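Long-range contact in interferon gamma receptor 1 (Gallus gallus, PDB 4EQ3), which probably binds interferon gamma outside the cell as the alpha chain of its membrane-spanning cytokine receptor: residues A[142-154]-A[164-176]. Sequence-based numbering, arbitrary orientation.
Sequences REIYSELSYSVIF and NFTVADCEMNECN
An antiparallel beta hairpin of the second fibronectin type III domain pairs Y150 with V167 and V152 with F165, and the loop after it crosses toward the other sheet of the sandwich. Both are hydrogen-bonded pairs; Y150 N reaches V167 O at 3.0 Å, nearly straight (167°), and V152 N reaches F165 O at 2.9 Å. Toward the sandwich interior, the edge of the F165 ring meets the face of F154 in an offset edge-to-face pair, planes at 78°, with F165 CE2 3.9 Å from F154 CB. With CG anti to its carbonyl carbon (chi1 -71°), Y150 presents its ring edge to the C170-C175 disulfide, C175 SG lying 3.5 Å from Y150 CD1. Y150 OH bonds H129 ND1 and a water, and that water donates to N173 O. Before the strand, at helix 142-145, the N173 amide crosses the Y145 ring, putting ND2 3.2 Å above the ring plane, over its centre; Y145 OH bonds P133 O. Where the strands part, L148 O accepts from two waters, which in turn accept from D169 N and C170 N. Main-chain bonds thus hold the hairpin; the disulfide closes the 169-174 loop on itself, C175 sulfur and waters join it to strand 148-156, and N173 joins it to helix 142-145.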
loop_
_atom_site.group_PDB
_atom_site.type_symbol
_atom_site.label_atom_id
_atom_site.label_comp_id
_atom_site.label_asym_id
_atom_site.label_seq_id
_atom_site.Cartn_x
_atom_site.Cartn_y
_atom_site.Cartn_z
ATOM N N ARG A 142 6.592 5.895 -11.609
ATOM C CA ARG A 142 6.063 7.042 -12.347
ATOM C C ARG A 142 4.814 6.652 -13.137
ATOM O O ARG A 142 3.798 7.355 -13.119
ATOM C CB ARG A 142 7.130 7.603 -13.287
ATOM C CG ARG A 142 6.782 8.947 -13.901
ATOM C CD ARG A 142 8.029 9.596 -14.510
ATOM N NE ARG A 142 9.062 9.810 -13.498
ATOM C CZ ARG A 142 10.363 9.931 -13.754
ATOM N NH1 ARG A 142 10.808 9.861 -15.005
ATOM N NH2 ARG A 142 11.220 10.121 -12.755
ATOM N N GLU A 143 4.902 5.518 -13.818
ATOM C CA GLU A 143 3.811 5.023 -14.641
ATOM C C GLU A 143 2.563 4.793 -13.793
ATOM O O GLU A 143 1.436 5.075 -14.217
ATOM C CB GLU A 143 4.253 3.721 -15.308
ATOM C CG GLU A 143 3.159 2.956 -15.975
ATOM C CD GLU A 143 3.695 1.836 -16.852
ATOM O OE1 GLU A 143 4.762 1.260 -16.537
ATOM O OE2 GLU A 143 3.038 1.534 -17.863
ATOM N N ILE A 144 2.777 4.286 -12.583
ATOM C CA ILE A 144 1.684 3.976 -11.672
ATOM C C ILE A 144 1.054 5.253 -11.111
ATOM O O ILE A 144 -0.173 5.379 -11.076
ATOM C CB ILE A 144 2.169 3.065 -10.518
ATOM C CG1 ILE A 144 2.876 1.818 -11.078
ATOM C CG2 ILE A 144 1.029 2.718 -9.562
ATOM C CD1 ILE A 144 2.185 1.171 -12.269
ATOM N N TYR A 145 1.897 6.190 -10.673
ATOM C CA TYR A 145 1.425 7.464 -10.123
ATOM C C TYR A 145 0.665 8.275 -11.160
ATOM O O TYR A 145 -0.269 8.998 -10.832
ATOM C CB TYR A 145 2.586 8.306 -9.578
ATOM C CG TYR A 145 3.202 7.755 -8.312
ATOM C CD1 TYR A 145 2.414 7.143 -7.344
ATOM C CD2 TYR A 145 4.567 7.860 -8.080
ATOM C CE1 TYR A 145 2.973 6.642 -6.178
ATOM C CE2 TYR A 145 5.137 7.366 -6.912
ATOM C CZ TYR A 145 4.336 6.756 -5.971
ATOM O OH TYR A 145 4.898 6.255 -4.825
ATOM N N SER A 146 1.061 8.150 -12.422
ATOM C CA SER A 146 0.335 8.836 -13.484
ATOM C C SER A 146 -1.142 8.403 -13.519
ATOM O O SER A 146 -1.974 9.044 -14.179
ATOM C CB SER A 146 1.008 8.607 -14.845
ATOM O OG SER A 146 0.645 7.356 -15.389
ATOM N N GLU A 147 -1.467 7.326 -12.801
ATOM C CA GLU A 147 -2.839 6.809 -12.762
ATOM C C GLU A 147 -3.477 6.935 -11.371
ATOM O O GLU A 147 -4.510 6.328 -11.087
ATOM C CB GLU A 147 -2.872 5.347 -13.205
ATOM C CG GLU A 147 -2.368 5.100 -14.633
ATOM C CD GLU A 147 -3.330 5.601 -15.701
ATOM O OE1 GLU A 147 -4.498 5.893 -15.371
ATOM O OE2 GLU A 147 -2.912 5.698 -16.874
ATOM N N LEU A 148 -2.857 7.720 -10.504
ATOM C CA LEU A 148 -3.395 7.917 -9.161
ATOM C C LEU A 148 -4.500 8.962 -9.153
ATOM O O LEU A 148 -4.320 10.062 -9.669
ATOM C CB LEU A 148 -2.288 8.359 -8.201
ATOM C CG LEU A 148 -2.761 8.782 -6.806
ATOM C CD1 LEU A 148 -3.420 7.623 -6.047
ATOM C CD2 LEU A 148 -1.591 9.354 -6.017
ATOM N N SER A 149 -5.638 8.627 -8.557
ATOM C CA SER A 149 -6.672 9.620 -8.304
ATOM C C SER A 149 -7.239 9.436 -6.898
ATOM O O SER A 149 -7.039 8.404 -6.261
ATOM C CB SER A 149 -7.785 9.526 -9.355
ATOM O OG SER A 149 -8.460 8.277 -9.297
ATOM N N TYR A 150 -7.949 10.439 -6.408
ATOM C CA TYR A 150 -8.635 10.307 -5.138
ATOM C C TYR A 150 -10.090 10.638 -5.360
ATOM O O TYR A 150 -10.413 11.561 -6.114
ATOM C CB TYR A 150 -8.025 11.239 -4.080
ATOM C CG TYR A 150 -6.652 10.814 -3.619
ATOM C CD1 TYR A 150 -5.507 11.328 -4.215
ATOM C CD2 TYR A 150 -6.496 9.892 -2.590
ATOM C CE1 TYR A 150 -4.244 10.936 -3.802
ATOM C CE2 TYR A 150 -5.235 9.494 -2.169
ATOM C CZ TYR A 150 -4.117 10.018 -2.783
ATOM O OH TYR A 150 -2.865 9.624 -2.377
ATOM N N SER A 151 -10.967 9.867 -4.730
ATOM C CA SER A 151 -12.381 10.188 -4.720
ATOM C C SER A 151 -12.674 10.784 -3.359
ATOM O O SER A 151 -12.182 10.294 -2.344
ATOM C CB SER A 151 -13.232 8.939 -4.937
ATOM O OG SER A 151 -12.922 7.968 -3.957
ATOM N N VAL A 152 -13.470 11.844 -3.344
ATOM C CA VAL A 152 -13.774 12.560 -2.117
ATOM C C VAL A 152 -15.273 12.650 -1.932
ATOM O O VAL A 152 -15.994 13.057 -2.840
ATOM C CB VAL A 152 -13.187 13.973 -2.163
ATOM C CG1 VAL A 152 -13.469 14.708 -0.869
ATOM C CG2 VAL A 152 -11.701 13.902 -2.424
ATOM N N ILE A 153 -15.740 12.255 -0.752
ATOM C CA ILE A 153 -17.162 12.287 -0.436
ATOM C C ILE A 153 -17.506 13.414 0.540
ATOM O O ILE A 153 -17.014 13.458 1.667
ATOM C CB ILE A 153 -17.647 10.942 0.125
ATOM C CG1 ILE A 153 -17.456 9.838 -0.914
ATOM C CG2 ILE A 153 -19.104 11.035 0.520
ATOM C CD1 ILE A 153 -17.959 8.477 -0.473
ATOM N N PHE A 154 -18.365 14.316 0.085
ATOM C CA PHE A 154 -18.741 15.495 0.851
ATOM C C PHE A 154 -20.090 15.278 1.506
ATOM O O PHE A 154 -21.089 15.134 0.815
ATOM C CB PHE A 154 -18.839 16.696 -0.087
ATOM C CG PHE A 154 -18.036 17.876 0.358
ATOM C CD1 PHE A 154 -18.662 19.027 0.805
ATOM C CD2 PHE A 154 -16.652 17.834 0.325
ATOM C CE1 PHE A 154 -17.917 20.123 1.214
ATOM C CE2 PHE A 154 -15.900 18.921 0.729
ATOM C CZ PHE A 154 -16.532 20.068 1.176
ATOM N N ASN A 164 -20.130 13.831 -4.687
ATOM C CA ASN A 164 -18.896 13.114 -4.938
ATOM C C ASN A 164 -17.961 13.880 -5.864
ATOM O O ASN A 164 -18.391 14.481 -6.849
ATOM C CB ASN A 164 -19.212 11.739 -5.533
ATOM C CG ASN A 164 -20.094 10.906 -4.627
ATOM O OD1 ASN A 164 -19.815 10.765 -3.436
ATOM N ND2 ASN A 164 -21.169 10.350 -5.185
ATOM N N PHE A 165 -16.675 13.853 -5.546
ATOM C CA PHE A 165 -15.692 14.546 -6.357
ATOM C C PHE A 165 -14.522 13.633 -6.682
ATOM O O PHE A 165 -14.297 12.634 -6.003
ATOM C CB PHE A 165 -15.202 15.803 -5.629
ATOM C CG PHE A 165 -16.299 16.789 -5.320
ATOM C CD1 PHE A 165 -16.620 17.792 -6.219
ATOM C CD2 PHE A 165 -17.009 16.707 -4.129
ATOM C CE1 PHE A 165 -17.627 18.703 -5.935
ATOM C CE2 PHE A 165 -18.018 17.609 -3.840
ATOM C CZ PHE A 165 -18.328 18.609 -4.744
ATOM N N THR A 166 -13.788 13.968 -7.734
ATOM C CA THR A 166 -12.585 13.226 -8.073
ATOM C C THR A 166 -11.498 14.209 -8.437
ATOM O O THR A 166 -11.737 15.147 -9.188
ATOM C CB THR A 166 -12.795 12.263 -9.259
ATOM O OG1 THR A 166 -13.883 11.376 -8.976
ATOM C CG2 THR A 166 -11.540 11.438 -9.494
ATOM N N VAL A 167 -10.310 14.007 -7.885
ATOM C CA VAL A 167 -9.168 14.823 -8.248
ATOM C C VAL A 167 -8.026 13.924 -8.730
ATOM O O VAL A 167 -7.824 12.825 -8.209
ATOM C CB VAL A 167 -8.714 15.717 -7.076
ATOM C CG1 VAL A 167 -8.301 14.865 -5.889
ATOM C CG2 VAL A 167 -7.585 16.643 -7.519
ATOM N N ALA A 168 -7.295 14.388 -9.737
ATOM C CA ALA A 168 -6.200 13.613 -10.301
ATOM C C ALA A 168 -5.127 14.520 -10.901
ATOM O O ALA A 168 -5.203 15.741 -10.779
ATOM C CB ALA A 168 -6.734 12.630 -11.343
ATOM N N ASP A 169 -4.129 13.914 -11.541
ATOM C CA ASP A 169 -3.016 14.654 -12.128
ATOM C C ASP A 169 -2.357 15.571 -11.103
ATOM O O ASP A 169 -1.869 16.649 -11.451
ATOM C CB ASP A 169 -3.495 15.492 -13.310
ATOM C CG ASP A 169 -4.247 14.675 -14.333
ATOM O OD1 ASP A 169 -3.752 13.592 -14.722
ATOM O OD2 ASP A 169 -5.336 15.124 -14.754
ATOM N N CYS A 170 -2.341 15.139 -9.847
ATOM C CA CYS A 170 -1.812 15.952 -8.755
ATOM C C CYS A 170 -0.291 15.936 -8.726
ATOM O O CYS A 170 0.330 14.873 -8.768
ATOM C CB CYS A 170 -2.380 15.465 -7.422
ATOM S SG CYS A 170 -4.190 15.312 -7.441
ATOM N N GLU A 171 0.287 17.108 -8.632
ATOM C CA GLU A 171 1.715 17.246 -8.591
ATOM C C GLU A 171 2.354 16.644 -7.313
ATOM O O GLU A 171 1.904 16.880 -6.249
ATOM C CB GLU A 171 2.051 18.719 -8.758
ATOM C CG GLU A 171 2.721 19.100 -10.016
ATOM C CD GLU A 171 1.812 19.131 -11.202
ATOM O OE1 GLU A 171 1.134 20.135 -11.427
ATOM O OE2 GLU A 171 1.792 18.142 -11.955
HETATM N N MSE A 172 3.386 15.833 -7.456
HETATM C CA MSE A 172 4.002 15.191 -6.305
HETATM C C MSE A 172 3.010 14.278 -5.594
HETATM O O MSE A 172 3.135 14.055 -4.449
HETATM C CB MSE A 172 4.573 16.234 -5.308
HETATM C CG MSE A 172 6.032 16.654 -5.496
HETATM SE SE MSE A 172 6.734 18.302 -4.606
HETATM C CE MSE A 172 5.316 19.494 -5.030
ATOM N N ASN A 173 1.993 13.819 -6.305
ATOM C CA ASN A 173 0.973 12.971 -5.689
ATOM C C ASN A 173 0.187 13.669 -4.583
ATOM O O ASN A 173 -0.502 13.017 -3.803
ATOM C CB ASN A 173 1.613 11.700 -5.131
ATOM C CG ASN A 173 2.324 10.895 -6.201
ATOM O OD1 ASN A 173 1.925 10.912 -7.367
ATOM N ND2 ASN A 173 3.381 10.183 -5.811
ATOM N N GLU A 174 0.298 14.992 -4.516
ATOM C CA GLU A 174 -0.428 15.761 -3.514
ATOM C C GLU A 174 -1.577 16.531 -4.159
ATOM O O GLU A 174 -1.356 17.485 -4.914
ATOM C CB GLU A 174 0.519 16.704 -2.773
ATOM C CG GLU A 174 1.633 15.970 -2.033
ATOM C CD GLU A 174 2.675 16.914 -1.430
ATOM O OE1 GLU A 174 3.178 17.800 -2.164
ATOM O OE2 GLU A 174 2.993 16.763 -0.225
ATOM N N CYS A 175 -2.800 16.103 -3.857
ATOM C CA CYS A 175 -3.990 16.668 -4.481
ATOM C C CYS A 175 -4.657 17.698 -3.588
ATOM O O CYS A 175 -4.690 17.561 -2.370
ATOM C CB CYS A 175 -5.007 15.574 -4.786
ATOM S SG CYS A 175 -4.338 14.209 -5.739
ATOM N N ASN A 176 -5.223 18.709 -4.222
ATOM C CA ASN A 176 -5.951 19.751 -3.525
ATOM C C ASN A 176 -7.253 20.034 -4.258
ATOM O O ASN A 176 -7.300 20.005 -5.487
ATOM C CB ASN A 176 -5.084 21.003 -3.420
ATOM C CG ASN A 176 -5.879 22.232 -3.065
ATOM O OD1 ASN A 176 -6.680 22.720 -3.867
ATOM N ND2 ASN A 176 -5.656 22.755 -1.859
HETATM O O HOH W 1 -3.443 11.065 -11.979
HETATM O O HOH W 2 -2.612 12.242 -8.943
HETATM O O HOH W 3 -0.480 10.536 -2.767
#